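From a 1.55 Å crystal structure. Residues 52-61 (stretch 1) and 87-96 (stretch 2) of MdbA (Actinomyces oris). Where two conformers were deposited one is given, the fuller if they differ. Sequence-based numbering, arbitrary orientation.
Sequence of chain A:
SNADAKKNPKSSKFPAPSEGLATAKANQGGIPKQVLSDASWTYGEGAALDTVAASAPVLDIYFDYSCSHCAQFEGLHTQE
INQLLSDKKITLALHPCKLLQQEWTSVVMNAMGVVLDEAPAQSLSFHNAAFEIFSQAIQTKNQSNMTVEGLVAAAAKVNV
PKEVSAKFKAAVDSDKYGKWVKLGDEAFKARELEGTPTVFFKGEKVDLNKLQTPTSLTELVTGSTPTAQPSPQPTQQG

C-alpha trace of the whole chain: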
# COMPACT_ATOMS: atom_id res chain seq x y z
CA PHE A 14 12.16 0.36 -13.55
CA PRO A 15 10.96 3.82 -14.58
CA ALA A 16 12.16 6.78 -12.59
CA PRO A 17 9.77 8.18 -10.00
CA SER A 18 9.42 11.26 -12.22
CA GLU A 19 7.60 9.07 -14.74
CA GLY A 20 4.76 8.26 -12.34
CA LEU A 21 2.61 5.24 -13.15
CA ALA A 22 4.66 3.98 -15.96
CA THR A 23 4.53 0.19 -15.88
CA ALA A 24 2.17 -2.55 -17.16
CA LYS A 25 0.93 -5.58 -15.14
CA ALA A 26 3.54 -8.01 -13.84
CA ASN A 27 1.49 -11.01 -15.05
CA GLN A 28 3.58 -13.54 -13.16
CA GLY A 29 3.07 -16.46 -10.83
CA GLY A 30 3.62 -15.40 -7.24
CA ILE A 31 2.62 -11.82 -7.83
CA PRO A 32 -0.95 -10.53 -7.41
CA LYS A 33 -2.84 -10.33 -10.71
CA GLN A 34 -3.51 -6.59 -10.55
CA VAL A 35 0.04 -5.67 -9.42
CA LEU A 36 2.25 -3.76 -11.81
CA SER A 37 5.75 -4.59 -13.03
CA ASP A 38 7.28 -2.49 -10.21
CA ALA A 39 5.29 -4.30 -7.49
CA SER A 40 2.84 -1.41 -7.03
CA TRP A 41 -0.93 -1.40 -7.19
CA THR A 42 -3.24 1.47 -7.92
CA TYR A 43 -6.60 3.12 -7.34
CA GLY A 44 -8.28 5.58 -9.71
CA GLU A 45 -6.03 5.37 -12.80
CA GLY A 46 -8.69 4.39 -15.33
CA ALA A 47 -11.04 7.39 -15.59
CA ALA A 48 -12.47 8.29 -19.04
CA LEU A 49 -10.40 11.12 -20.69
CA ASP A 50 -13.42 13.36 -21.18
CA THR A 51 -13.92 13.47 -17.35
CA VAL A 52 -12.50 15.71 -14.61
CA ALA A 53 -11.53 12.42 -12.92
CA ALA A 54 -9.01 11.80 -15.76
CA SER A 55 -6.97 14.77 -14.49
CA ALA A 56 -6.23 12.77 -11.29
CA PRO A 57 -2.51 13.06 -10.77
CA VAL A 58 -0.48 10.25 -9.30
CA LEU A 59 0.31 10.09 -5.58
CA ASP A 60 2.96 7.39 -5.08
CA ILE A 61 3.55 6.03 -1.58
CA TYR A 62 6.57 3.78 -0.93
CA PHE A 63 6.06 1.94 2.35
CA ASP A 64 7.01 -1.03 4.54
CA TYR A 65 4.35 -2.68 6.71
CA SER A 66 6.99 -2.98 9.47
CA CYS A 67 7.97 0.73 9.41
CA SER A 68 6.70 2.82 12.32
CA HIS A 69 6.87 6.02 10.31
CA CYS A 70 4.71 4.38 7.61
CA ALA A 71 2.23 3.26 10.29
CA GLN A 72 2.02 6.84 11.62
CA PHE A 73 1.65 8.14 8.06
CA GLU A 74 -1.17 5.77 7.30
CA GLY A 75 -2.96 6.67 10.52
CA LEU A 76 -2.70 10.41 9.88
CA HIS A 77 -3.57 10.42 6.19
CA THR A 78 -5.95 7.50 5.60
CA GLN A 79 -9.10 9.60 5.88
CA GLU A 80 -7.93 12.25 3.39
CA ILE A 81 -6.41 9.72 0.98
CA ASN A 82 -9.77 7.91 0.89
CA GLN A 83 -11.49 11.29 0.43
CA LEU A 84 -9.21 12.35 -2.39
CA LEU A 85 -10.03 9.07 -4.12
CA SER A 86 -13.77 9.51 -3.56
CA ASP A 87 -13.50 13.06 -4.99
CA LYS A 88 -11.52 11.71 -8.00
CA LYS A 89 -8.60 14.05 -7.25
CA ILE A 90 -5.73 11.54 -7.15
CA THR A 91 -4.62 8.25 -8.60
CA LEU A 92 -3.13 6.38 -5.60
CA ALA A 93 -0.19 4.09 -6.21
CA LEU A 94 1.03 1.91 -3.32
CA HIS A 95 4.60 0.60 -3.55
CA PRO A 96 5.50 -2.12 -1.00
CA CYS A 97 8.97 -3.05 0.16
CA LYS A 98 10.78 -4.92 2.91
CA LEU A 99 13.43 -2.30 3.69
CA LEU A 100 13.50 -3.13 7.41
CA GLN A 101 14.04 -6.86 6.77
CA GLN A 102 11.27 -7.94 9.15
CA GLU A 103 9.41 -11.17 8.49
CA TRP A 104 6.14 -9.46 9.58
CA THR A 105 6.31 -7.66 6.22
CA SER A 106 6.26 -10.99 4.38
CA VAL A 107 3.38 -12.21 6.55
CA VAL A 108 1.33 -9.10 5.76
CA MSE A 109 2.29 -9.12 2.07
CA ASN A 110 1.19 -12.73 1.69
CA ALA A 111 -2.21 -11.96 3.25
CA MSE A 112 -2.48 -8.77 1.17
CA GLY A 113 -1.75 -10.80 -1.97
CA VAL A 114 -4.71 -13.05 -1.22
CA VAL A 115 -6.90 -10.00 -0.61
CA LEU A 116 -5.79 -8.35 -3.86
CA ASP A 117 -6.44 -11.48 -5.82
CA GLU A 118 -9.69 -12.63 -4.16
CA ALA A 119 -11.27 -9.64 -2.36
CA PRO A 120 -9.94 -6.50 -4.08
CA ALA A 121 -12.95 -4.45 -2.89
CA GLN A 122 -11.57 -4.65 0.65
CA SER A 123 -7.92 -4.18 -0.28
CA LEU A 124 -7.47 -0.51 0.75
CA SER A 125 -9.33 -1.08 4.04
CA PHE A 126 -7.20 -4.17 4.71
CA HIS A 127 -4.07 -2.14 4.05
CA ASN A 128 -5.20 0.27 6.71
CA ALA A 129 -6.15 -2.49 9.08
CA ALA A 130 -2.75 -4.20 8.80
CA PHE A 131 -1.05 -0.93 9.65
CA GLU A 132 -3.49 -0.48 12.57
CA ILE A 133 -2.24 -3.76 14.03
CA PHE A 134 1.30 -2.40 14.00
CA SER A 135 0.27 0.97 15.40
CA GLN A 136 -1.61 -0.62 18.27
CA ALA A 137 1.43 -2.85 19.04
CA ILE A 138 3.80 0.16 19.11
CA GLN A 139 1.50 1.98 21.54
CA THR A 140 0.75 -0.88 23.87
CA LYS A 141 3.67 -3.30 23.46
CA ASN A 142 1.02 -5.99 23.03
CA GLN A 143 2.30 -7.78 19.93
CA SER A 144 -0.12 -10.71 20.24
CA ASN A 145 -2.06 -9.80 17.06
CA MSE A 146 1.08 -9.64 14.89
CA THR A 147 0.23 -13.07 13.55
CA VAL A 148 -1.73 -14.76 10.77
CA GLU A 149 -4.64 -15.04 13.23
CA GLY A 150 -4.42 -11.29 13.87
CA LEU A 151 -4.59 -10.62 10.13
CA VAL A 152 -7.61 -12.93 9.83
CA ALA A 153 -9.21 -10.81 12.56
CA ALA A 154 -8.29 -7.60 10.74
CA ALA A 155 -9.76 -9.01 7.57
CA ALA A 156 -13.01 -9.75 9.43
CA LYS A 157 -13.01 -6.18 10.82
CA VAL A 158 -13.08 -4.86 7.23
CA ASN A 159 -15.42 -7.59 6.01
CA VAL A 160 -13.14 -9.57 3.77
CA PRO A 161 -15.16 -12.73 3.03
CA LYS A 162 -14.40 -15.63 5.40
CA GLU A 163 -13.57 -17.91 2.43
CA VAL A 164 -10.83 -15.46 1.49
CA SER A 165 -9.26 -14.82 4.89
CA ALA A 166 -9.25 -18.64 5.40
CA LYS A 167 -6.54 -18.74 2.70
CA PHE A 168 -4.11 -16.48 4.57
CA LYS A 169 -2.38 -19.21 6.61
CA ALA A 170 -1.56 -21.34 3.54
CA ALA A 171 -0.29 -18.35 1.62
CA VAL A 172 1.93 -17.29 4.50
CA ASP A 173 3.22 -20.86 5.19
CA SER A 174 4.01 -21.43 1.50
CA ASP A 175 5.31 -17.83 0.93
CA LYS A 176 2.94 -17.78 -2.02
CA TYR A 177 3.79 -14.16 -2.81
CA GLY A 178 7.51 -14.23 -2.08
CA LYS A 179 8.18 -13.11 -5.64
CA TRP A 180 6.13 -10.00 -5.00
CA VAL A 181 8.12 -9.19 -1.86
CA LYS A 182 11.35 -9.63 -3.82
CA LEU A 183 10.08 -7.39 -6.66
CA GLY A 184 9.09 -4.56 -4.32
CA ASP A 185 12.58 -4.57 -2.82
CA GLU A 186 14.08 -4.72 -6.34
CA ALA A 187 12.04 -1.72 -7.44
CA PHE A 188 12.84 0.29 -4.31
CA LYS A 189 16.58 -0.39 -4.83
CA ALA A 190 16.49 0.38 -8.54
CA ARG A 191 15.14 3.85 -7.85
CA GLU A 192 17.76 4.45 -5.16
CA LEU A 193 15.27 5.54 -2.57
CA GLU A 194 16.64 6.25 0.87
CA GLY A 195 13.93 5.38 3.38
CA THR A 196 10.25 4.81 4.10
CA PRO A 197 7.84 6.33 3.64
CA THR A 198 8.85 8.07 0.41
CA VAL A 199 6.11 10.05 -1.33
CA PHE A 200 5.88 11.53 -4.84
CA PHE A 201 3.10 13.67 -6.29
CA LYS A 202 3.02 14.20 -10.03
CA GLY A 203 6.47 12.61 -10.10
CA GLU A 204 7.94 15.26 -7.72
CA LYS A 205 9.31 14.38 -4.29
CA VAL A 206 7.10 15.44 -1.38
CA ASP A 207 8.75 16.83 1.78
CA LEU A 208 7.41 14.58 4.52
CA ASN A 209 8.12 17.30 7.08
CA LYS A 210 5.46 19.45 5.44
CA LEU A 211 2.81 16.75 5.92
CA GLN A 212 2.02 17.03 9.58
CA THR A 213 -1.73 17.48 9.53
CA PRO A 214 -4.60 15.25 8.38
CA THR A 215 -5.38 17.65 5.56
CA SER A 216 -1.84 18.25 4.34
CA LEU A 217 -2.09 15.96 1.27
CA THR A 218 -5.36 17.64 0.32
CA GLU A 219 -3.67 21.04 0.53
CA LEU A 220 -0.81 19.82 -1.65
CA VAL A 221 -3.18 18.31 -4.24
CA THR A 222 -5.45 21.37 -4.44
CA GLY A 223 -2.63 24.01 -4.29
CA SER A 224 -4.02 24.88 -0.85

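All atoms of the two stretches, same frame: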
# COMPACT_ATOMS: atom_id res chain seq x y z
N VAL A 52 -13.36 15.00 -15.56
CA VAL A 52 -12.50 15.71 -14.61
C VAL A 52 -11.66 14.68 -13.85
O VAL A 52 -10.46 14.92 -13.58
CB VAL A 52 -13.33 16.57 -13.61
CG1 VAL A 52 -12.42 17.21 -12.56
CG2 VAL A 52 -14.12 17.65 -14.37
N ALA A 53 -12.26 13.52 -13.57
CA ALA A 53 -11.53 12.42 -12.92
C ALA A 53 -10.25 12.00 -13.67
O ALA A 53 -9.34 11.51 -13.02
CB ALA A 53 -12.45 11.20 -12.73
N ALA A 54 -10.18 12.20 -14.99
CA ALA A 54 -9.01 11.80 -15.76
C ALA A 54 -7.79 12.66 -15.46
O ALA A 54 -6.68 12.19 -15.63
CB ALA A 54 -9.30 11.82 -17.26
N SER A 55 -8.04 13.88 -14.95
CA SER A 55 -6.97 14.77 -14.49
C SER A 55 -6.33 14.32 -13.20
O SER A 55 -5.42 15.04 -12.73
CB SER A 55 -7.49 16.24 -14.29
OG SER A 55 -8.04 16.78 -15.47
N ALA A 56 -6.78 13.20 -12.58
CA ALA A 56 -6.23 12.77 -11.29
C ALA A 56 -4.73 12.42 -11.30
O ALA A 56 -4.31 11.36 -11.78
CB ALA A 56 -7.01 11.66 -10.67
N PRO A 57 -3.93 13.33 -10.73
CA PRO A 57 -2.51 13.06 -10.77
C PRO A 57 -2.11 11.97 -9.80
O PRO A 57 -2.80 11.72 -8.81
CB PRO A 57 -1.90 14.39 -10.27
CG PRO A 57 -2.96 15.37 -10.33
CD PRO A 57 -4.19 14.61 -10.03
N VAL A 58 -0.97 11.37 -10.07
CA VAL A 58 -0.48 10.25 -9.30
C VAL A 58 0.16 10.65 -7.99
O VAL A 58 1.12 11.42 -7.96
CB VAL A 58 0.50 9.39 -10.15
CG1 VAL A 58 0.98 8.22 -9.33
CG2 VAL A 58 -0.21 8.89 -11.40
N LEU A 59 -0.33 10.03 -6.91
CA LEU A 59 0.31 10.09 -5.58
C LEU A 59 0.91 8.71 -5.29
O LEU A 59 0.16 7.73 -5.13
CB LEU A 59 -0.69 10.44 -4.49
CG LEU A 59 -0.15 10.59 -3.08
CD1 LEU A 59 0.70 11.85 -2.94
CD2 LEU A 59 -1.33 10.60 -2.11
N ASP A 60 2.24 8.64 -5.28
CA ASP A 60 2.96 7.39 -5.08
C ASP A 60 3.39 7.35 -3.62
O ASP A 60 4.02 8.31 -3.13
CB ASP A 60 4.27 7.40 -5.90
CG ASP A 60 4.07 7.19 -7.37
OD1 ASP A 60 3.52 6.15 -7.72
OD2 ASP A 60 4.49 8.07 -8.19
N ILE A 61 3.10 6.26 -2.93
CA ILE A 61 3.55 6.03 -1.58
C ILE A 61 4.37 4.72 -1.52
O ILE A 61 3.85 3.66 -1.76
CB ILE A 61 2.39 5.96 -0.56
CG1 ILE A 61 1.51 7.25 -0.66
CG2 ILE A 61 2.95 5.80 0.83
CD1 ILE A 61 0.28 7.24 0.19
N ASP A 87 -13.34 11.80 -4.23
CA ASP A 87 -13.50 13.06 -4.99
C ASP A 87 -12.81 13.02 -6.36
O ASP A 87 -12.87 13.99 -7.10
CB ASP A 87 -13.00 14.23 -4.14
CG ASP A 87 -13.89 14.49 -2.94
OD1 ASP A 87 -15.13 14.27 -3.02
OD2 ASP A 87 -13.35 14.95 -1.91
N LYS A 88 -12.17 11.90 -6.70
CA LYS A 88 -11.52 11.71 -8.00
C LYS A 88 -10.41 12.72 -8.26
O LYS A 88 -10.18 13.15 -9.40
CB LYS A 88 -12.55 11.71 -9.15
CG LYS A 88 -13.67 10.70 -8.95
CD LYS A 88 -13.09 9.32 -8.65
CE LYS A 88 -13.97 8.15 -9.03
NZ LYS A 88 -13.14 6.91 -9.10
N LYS A 89 -9.67 13.06 -7.18
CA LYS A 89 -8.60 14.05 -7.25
C LYS A 89 -7.19 13.48 -7.33
O LYS A 89 -6.26 14.19 -7.66
CB LYS A 89 -8.68 14.97 -6.03
CG LYS A 89 -9.92 15.86 -6.05
CD LYS A 89 -9.87 16.97 -5.01
CE LYS A 89 -11.00 17.97 -5.25
NZ LYS A 89 -10.85 18.79 -6.48
N ILE A 90 -7.03 12.20 -6.98
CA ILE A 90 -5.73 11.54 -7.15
C ILE A 90 -5.91 10.15 -7.76
O ILE A 90 -6.97 9.54 -7.65
CB ILE A 90 -4.96 11.35 -5.83
CG1 ILE A 90 -5.71 10.46 -4.84
CG2 ILE A 90 -4.62 12.70 -5.19
CD1 ILE A 90 -4.89 10.18 -3.57
N THR A 91 -4.83 9.67 -8.34
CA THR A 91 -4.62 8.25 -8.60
C THR A 91 -3.60 7.81 -7.53
O THR A 91 -2.53 8.36 -7.44
CB THR A 91 -3.99 8.07 -9.98
OG1 THR A 91 -4.92 8.49 -10.97
CG2 THR A 91 -3.61 6.63 -10.20
N LEU A 92 -3.99 6.87 -6.69
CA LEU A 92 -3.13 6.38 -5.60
C LEU A 92 -2.34 5.18 -6.08
O LEU A 92 -2.92 4.20 -6.57
CB LEU A 92 -3.96 6.02 -4.37
CG LEU A 92 -3.18 5.46 -3.18
CD1 LEU A 92 -2.29 6.53 -2.57
CD2 LEU A 92 -4.08 4.88 -2.11
N ALA A 93 -1.03 5.23 -5.90
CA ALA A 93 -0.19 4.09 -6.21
C ALA A 93 0.61 3.68 -4.97
O ALA A 93 1.35 4.50 -4.41
CB ALA A 93 0.76 4.41 -7.35
N LEU A 94 0.40 2.45 -4.53
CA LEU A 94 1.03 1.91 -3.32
C LEU A 94 2.17 1.01 -3.72
O LEU A 94 1.97 0.11 -4.51
CB LEU A 94 0.03 1.16 -2.46
CG LEU A 94 -1.11 2.01 -1.88
CD1 LEU A 94 -2.08 1.17 -1.08
CD2 LEU A 94 -0.60 3.14 -1.04
N HIS A 95 3.36 1.30 -3.18
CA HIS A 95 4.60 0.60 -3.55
C HIS A 95 5.19 -0.09 -2.31
O HIS A 95 5.78 0.58 -1.48
CB HIS A 95 5.65 1.55 -4.10
CG HIS A 95 5.27 2.32 -5.32
ND1 HIS A 95 5.84 2.09 -6.56
CD2 HIS A 95 4.41 3.36 -5.49
CE1 HIS A 95 5.35 2.95 -7.43
NE2 HIS A 95 4.49 3.75 -6.81
N PRO A 96 5.03 -1.42 -2.19
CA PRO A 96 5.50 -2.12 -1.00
C PRO A 96 6.97 -2.45 -1.10
O PRO A 96 7.48 -2.69 -2.18
CB PRO A 96 4.67 -3.41 -1.04
CG PRO A 96 4.53 -3.69 -2.50
CD PRO A 96 4.38 -2.33 -3.14
O HOH W 1 -9.25 15.03 -11.07

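Two neighbouring strands of one chain, Val58 to Ile61 and Thr91 to Pro96, pair in parallel as part of a sheet, and the pairing is extended at its N-terminal end by a hydroxyl and a water and reinforced near its C-terminal end by an Asp-His hydrogen bond. The strand axes differ by 19° and approach to 4.7 Å. As parallel pairing requires, the backbone bonds run as a staggered ladder: Thr91 N donates to Pro57 O (2.9 Å), Leu59 N to Thr91 O (2.8 Å), Ala93 N to Leu59 O (2.9 Å), Ile61 N to Ala93 O (2.9 Å) and His95 N to Ile61 O (2.8 Å). All five are close to linear, with angles of 159° to 172°. Alternate residues thus bond with both N and O, while the CA atoms of their neighbours lean on the same acceptors, as Val58 CA does on Thr91 O at 3.4 Å.

On one face lie Val58, Asp60, Thr91 and Ala93. The Asp60 carboxylate starts from this face and reaches across, so that OD1 accepts a hydrogen bond from His95 NE2 at 2.7 Å, at the edge of the imidazole ring, near its plane; OD1 also lies 3.3 Å from Ala93 CB, whose small side chain sits beneath this link. The other face is apolar: Ile61 CD1 packs on Leu92 CD1 (3.8 Å), Leu59 CD2 meets Leu92 CD1 (4.2 Å), and Ile61 CB meets Leu94 CD2 (4.1 Å). Leu59 CD2 also touches Ile90 CD1 (3.9 Å).

At the start of the paired region, Thr91 OG1 donates to Ala56 O at 3.0 Å, and Ala56 CB presses against the backbone at Ile90 C (3.5 Å). Farther out, Ala53 CB meets Lys88 CB at 3.6 Å, and one water donates to both Val52 O (2.8 Å) and Lys88 O (2.7 Å), bridging two carbonyls that could not bond to each other.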